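Local atomic coordinates of probable exosome complex exonuclease 2 (Archaeoglobus fulgidus, PDB entry 3M7N), a protein that probably serves as a non-catalytic component of the RNA-degrading exosome, helping to structure the active site of its Rrp41 partner. Residues 8-13 with 201-206; 21-24 with 28-31. All coordinates share one frame; numbering follows the deposited sequence.

Contact 1 (8-13 with 201-206)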
loop_
_atom_site.group_PDB
_atom_site.type_symbol
_atom_site.label_atom_id
_atom_site.label_comp_id
_atom_site.label_asym_id
_atom_site.label_seq_id
_atom_site.Cartn_x
_atom_site.Cartn_y
_atom_site.Cartn_z
ATOM N N ASP H 8 -26.427 4.542 12.052
ATOM C CA ASP H 8 -26.717 4.381 13.470
ATOM C C ASP H 8 -28.175 4.713 13.815
ATOM O O ASP H 8 -28.796 4.044 14.653
ATOM C CB ASP H 8 -25.759 5.227 14.309
ATOM C CG ASP H 8 -24.350 4.664 14.327
ATOM O OD1 ASP H 8 -23.441 5.372 14.795
ATOM O OD2 ASP H 8 -24.151 3.507 13.887
ATOM N N ILE H 9 -28.717 5.743 13.176
ATOM C CA ILE H 9 -30.076 6.163 13.466
ATOM C C ILE H 9 -31.026 5.146 12.875
ATOM O O ILE H 9 -32.022 4.765 13.503
ATOM C CB ILE H 9 -30.373 7.556 12.896
ATOM C CG1 ILE H 9 -29.556 8.615 13.652
ATOM C CG2 ILE H 9 -31.875 7.865 12.965
ATOM C CD1 ILE H 9 -29.713 8.538 15.158
ATOM N N LYS H 10 -30.687 4.695 11.672
ATOM C CA LYS H 10 -31.447 3.658 10.987
ATOM C C LYS H 10 -31.418 2.362 11.795
ATOM O O LYS H 10 -32.361 1.582 11.770
ATOM C CB LYS H 10 -30.882 3.409 9.584
ATOM C CG LYS H 10 -31.603 2.307 8.836
ATOM C CD LYS H 10 -32.976 2.772 8.424
ATOM C CE LYS H 10 -32.830 3.982 7.531
ATOM N NZ LYS H 10 -34.082 4.278 6.794
ATOM N N ARG H 11 -30.322 2.133 12.503
ATOM C CA ARG H 11 -30.224 0.991 13.386
ATOM C C ARG H 11 -31.277 1.084 14.499
ATOM O O ARG H 11 -31.969 0.106 14.803
ATOM C CB ARG H 11 -28.815 0.873 13.969
ATOM C CG ARG H 11 -28.632 -0.297 14.928
ATOM C CD ARG H 11 -27.160 -0.618 15.142
ATOM N NE ARG H 11 -26.981 -1.622 16.189
ATOM C CZ ARG H 11 -27.080 -1.359 17.491
ATOM N NH1 ARG H 11 -26.905 -2.327 18.371
ATOM N NH2 ARG H 11 -27.346 -0.124 17.915
ATOM N N ASP H 12 -31.412 2.266 15.095
ATOM C CA ASP H 12 -32.434 2.467 16.113
ATOM C C ASP H 12 -33.831 2.170 15.578
ATOM O O ASP H 12 -34.647 1.592 16.276
ATOM C CB ASP H 12 -32.389 3.889 16.654
ATOM C CG ASP H 12 -31.243 4.108 17.630
ATOM O OD1 ASP H 12 -31.033 5.271 18.031
ATOM O OD2 ASP H 12 -30.563 3.122 17.993
ATOM N N TYR H 13 -34.098 2.568 14.339
ATOM C CA TYR H 13 -35.413 2.385 13.751
ATOM C C TYR H 13 -35.747 0.899 13.543
ATOM O O TYR H 13 -36.814 0.436 13.935
ATOM C CB TYR H 13 -35.531 3.147 12.434
ATOM C CG TYR H 13 -36.936 3.112 11.888
ATOM C CD1 TYR H 13 -37.984 3.684 12.594
ATOM C CD2 TYR H 13 -37.222 2.499 10.675
ATOM C CE1 TYR H 13 -39.277 3.644 12.110
ATOM C CE2 TYR H 13 -38.507 2.459 10.183
ATOM C CZ TYR H 13 -39.534 3.032 10.902
ATOM O OH TYR H 13 -40.820 2.999 10.413
ATOM N N SER H 201 -32.459 -6.714 4.281
ATOM C CA SER H 201 -32.210 -5.596 3.398
ATOM C C SER H 201 -30.948 -4.853 3.892
ATOM O O SER H 201 -30.448 -5.109 4.996
ATOM C CB SER H 201 -33.423 -4.654 3.363
ATOM O OG SER H 201 -33.605 -3.964 4.591
ATOM N N ARG H 202 -30.440 -3.938 3.073
ATOM C CA ARG H 202 -29.311 -3.111 3.476
ATOM C C ARG H 202 -29.681 -2.283 4.708
ATOM O O ARG H 202 -28.895 -2.164 5.650
ATOM C CB ARG H 202 -28.827 -2.248 2.300
ATOM C CG ARG H 202 -27.745 -1.221 2.618
ATOM C CD ARG H 202 -26.881 -0.943 1.379
ATOM N NE ARG H 202 -26.188 0.347 1.447
ATOM C CZ ARG H 202 -25.503 0.908 0.445
ATOM N NH1 ARG H 202 -24.936 2.091 0.621
ATOM N NH2 ARG H 202 -25.388 0.304 -0.732
ATOM N N GLU H 203 -30.896 -1.754 4.728
ATOM C CA GLU H 203 -31.336 -0.974 5.869
ATOM C C GLU H 203 -31.278 -1.808 7.138
ATOM O O GLU H 203 -30.849 -1.332 8.185
ATOM C CB GLU H 203 -32.749 -0.471 5.647
ATOM C CG GLU H 203 -32.860 0.481 4.486
ATOM C CD GLU H 203 -33.833 1.593 4.761
ATOM O OE1 GLU H 203 -33.546 2.736 4.357
ATOM O OE2 GLU H 203 -34.876 1.336 5.394
ATOM N N GLU H 204 -31.686 -3.068 7.036
ATOM C CA GLU H 204 -31.631 -3.948 8.188
ATOM C C GLU H 204 -30.191 -4.228 8.595
ATOM O O GLU H 204 -29.908 -4.373 9.777
ATOM C CB GLU H 204 -32.429 -5.243 7.956
ATOM C CG GLU H 204 -33.945 -5.018 7.938
ATOM C CD GLU H 204 -34.725 -6.202 7.363
ATOM O OE1 GLU H 204 -35.890 -6.423 7.785
ATOM O OE2 GLU H 204 -34.170 -6.904 6.493
ATOM N N MET H 205 -29.282 -4.288 7.625
ATOM C CA MET H 205 -27.886 -4.560 7.939
ATOM C C MET H 205 -27.269 -3.432 8.783
ATOM O O MET H 205 -26.215 -3.600 9.359
ATOM C CB MET H 205 -27.065 -4.778 6.666
ATOM C CG MET H 205 -27.405 -6.060 5.884
ATOM S SD MET H 205 -27.274 -7.601 6.818
ATOM C CE MET H 205 -25.547 -7.547 7.321
ATOM N N SER H 206 -27.933 -2.287 8.865
ATOM C CA SER H 206 -27.441 -1.219 9.715
ATOM C C SER H 206 -27.252 -1.703 11.151
ATOM O O SER H 206 -26.519 -1.117 11.925
ATOM C CB SER H 206 -28.421 -0.056 9.706
ATOM O OG SER H 206 -29.571 -0.423 10.439
#
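K10, on the N-terminal helix 4-19, passes S206 with its CG and bends to the carboxylate of E203 on the short, weakly bonded helical turn 202-205. Its CG lies anti to the backbone N (chi1 178°) and rests 3.8 Å from S206 OG; bends at chi2 and chi3 then swing the amine onto the carboxylate. K10 NZ forms a salt bridge of 2.9 Å with E203 OE1, arriving from above the carboxylate plane, 46° out of it. The turn that carries E203 opens with a capping box: S201 OG accepts from E204 N at 3.2 Å, and E204 OE2 takes the N-H of S201 on its anti side at 2.8 Å. R11, one residue on, lays its extended aliphatic chain against S206, with R11 CD 3.3 Å from S206 O. That carbonyl lies at the edge of the guanidinium, whose NE bonds instead to V207 O and whose NH2 pairs with an acidic side chain of another protein's chain. S206 OG sits close to R11 CA but gives its proton to E203 O at 2.7 Å, almost in line with the E203 carbonyl bond, and E203 O also accepts from S206 N.

Contact 2 (21-24 with 28-31)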
loop_
_atom_site.group_PDB
_atom_site.type_symbol
_atom_site.label_atom_id
_atom_site.label_comp_id
_atom_site.label_asym_id
_atom_site.label_seq_id
_atom_site.Cartn_x
_atom_site.Cartn_y
_atom_site.Cartn_z
ATOM N N ASN H 21 -42.000 -6.749 17.260
ATOM C CA ASN H 21 -42.201 -7.927 16.402
ATOM C C ASN H 21 -42.519 -7.661 14.910
ATOM O O ASN H 21 -43.296 -8.395 14.284
ATOM C CB ASN H 21 -43.296 -8.818 17.006
ATOM C CG ASN H 21 -43.396 -10.152 16.319
ATOM O OD1 ASN H 21 -42.402 -10.872 16.202
ATOM N ND2 ASN H 21 -44.601 -10.492 15.843
ATOM N N GLU H 22 -41.921 -6.623 14.344
ATOM C CA GLU H 22 -42.164 -6.255 12.952
ATOM C C GLU H 22 -40.866 -5.965 12.208
ATOM O O GLU H 22 -39.882 -5.576 12.809
ATOM C CB GLU H 22 -43.043 -5.006 12.881
ATOM C CG GLU H 22 -44.481 -5.255 13.252
ATOM C CD GLU H 22 -45.279 -3.989 13.263
ATOM O OE1 GLU H 22 -44.654 -2.914 13.223
ATOM O OE2 GLU H 22 -46.526 -4.061 13.300
ATOM N N ARG H 23 -40.889 -6.142 10.895
ATOM C CA ARG H 23 -39.813 -5.660 10.045
ATOM C C ARG H 23 -40.187 -4.318 9.393
ATOM O O ARG H 23 -41.376 -3.987 9.222
ATOM C CB ARG H 23 -39.447 -6.694 8.978
ATOM C CG ARG H 23 -38.830 -7.955 9.538
ATOM C CD ARG H 23 -38.634 -9.005 8.458
ATOM N NE ARG H 23 -37.383 -8.827 7.734
ATOM C CZ ARG H 23 -36.793 -9.793 7.030
ATOM N NH1 ARG H 23 -35.641 -9.569 6.399
ATOM N NH2 ARG H 23 -37.350 -10.992 6.962
ATOM N N ILE H 24 -39.151 -3.569 9.034
ATOM C CA ILE H 24 -39.252 -2.291 8.304
ATOM C C ILE H 24 -40.308 -2.241 7.207
ATOM O O ILE H 24 -41.077 -1.286 7.113
ATOM C CB ILE H 24 -37.914 -1.993 7.589
ATOM C CG1 ILE H 24 -36.904 -1.383 8.541
ATOM C CG2 ILE H 24 -38.105 -1.041 6.418
ATOM C CD1 ILE H 24 -35.606 -1.045 7.811
ATOM N N GLY H 28 -42.590 -10.955 6.743
ATOM C CA GLY H 28 -42.433 -11.878 7.844
ATOM C C GLY H 28 -40.956 -12.159 8.072
ATOM O O GLY H 28 -40.108 -11.811 7.253
ATOM N N PHE H 29 -40.636 -12.805 9.182
ATOM C CA PHE H 29 -39.248 -13.030 9.533
ATOM C C PHE H 29 -38.592 -14.144 8.753
ATOM O O PHE H 29 -37.385 -14.363 8.873
ATOM C CB PHE H 29 -39.104 -13.256 11.033
ATOM C CG PHE H 29 -39.354 -12.028 11.826
ATOM C CD1 PHE H 29 -40.608 -11.770 12.351
ATOM C CD2 PHE H 29 -38.344 -11.096 12.008
ATOM C CE1 PHE H 29 -40.853 -10.609 13.059
ATOM C CE2 PHE H 29 -38.587 -9.931 12.722
ATOM C CZ PHE H 29 -39.844 -9.690 13.247
ATOM N N ASP H 30 -39.385 -14.834 7.944
ATOM C CA ASP H 30 -38.880 -15.930 7.135
ATOM C C ASP H 30 -39.208 -15.688 5.668
ATOM O O ASP H 30 -39.186 -16.621 4.848
ATOM C CB ASP H 30 -39.474 -17.236 7.616
ATOM C CG ASP H 30 -40.997 -17.251 7.540
ATOM O OD1 ASP H 30 -41.616 -16.170 7.426
ATOM O OD2 ASP H 30 -41.569 -18.362 7.563
ATOM N N GLU H 31 -39.465 -14.421 5.334
ATOM C CA GLU H 31 -39.914 -14.039 3.986
ATOM C C GLU H 31 -38.866 -13.316 3.108
ATOM O O GLU H 31 -38.414 -12.220 3.444
ATOM C CB GLU H 31 -41.177 -13.163 4.099
ATOM C CG GLU H 31 -41.721 -12.708 2.782
ATOM C CD GLU H 31 -42.947 -11.818 2.930
ATOM O OE1 GLU H 31 -43.378 -11.575 4.079
ATOM O OE2 GLU H 31 -43.463 -11.344 1.890
#
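The guanidinium of R23 and the ring of F29 lie almost parallel, their planes 17° apart, yet the two side chains run antiparallel, one alongside the other, and it is the aliphatic part of R23 that meets the ring. R23 CG comes within 3.8 Å of F29 CE2, then a bend at chi3 (85°) carries the guanidinium beyond the ring to the backbone of G28. There R23 NH2 donates to G28 O at 2.9 Å, a bond bent to 145° at the hydrogen and tilted out of both planes. G28 opens a type I turn to E31: its carbonyl also takes a weak bond from E31 N, while G28 N donates to E31 OE1 at 2.8 Å, so backbone and side chain both close the turn. At the far end of the ring N21 OD1 is 3.5 Å from F29 CE1, and E22 N faces the ring edge 3.9 Å from F29 CZ. N21, with positive phi, is the C-prime residue of the Schellman motif that ends helix 4-19. R23 NH1 is hydrogen-bonded to V198 O. With a leucine in place of R23, G28 O and V198 O would probably each lose a donor, and E204 a salt bridge. F29 touches L18 of helix 4-19 and L197 of strand 195-198 and bonds through its backbone to V198, joining the loop to that outermost strand of the four-stranded sheet.

In the fold
The two contacts have centres 14 Å apart on one side of the chain, each about 22 Å from its centre. Along the sequence the order is 8-13, 21-24, 28-31, 201-206, so the local loop of contact 2 falls within the long span that contact 1 bridges. Helix 4-19 carries the start of contact 1 and ends at contact 2; strand 195-198 borders contact 2 and precedes the turn of contact 1. They meet directly: E204 OE1 forms a salt bridge of 2.8 Å with R23 NE, and E203 OE2 packs 3.5 Å from I24 CD1. Together they tie the N-terminal helix and its following loop to the second RNase PH family domain.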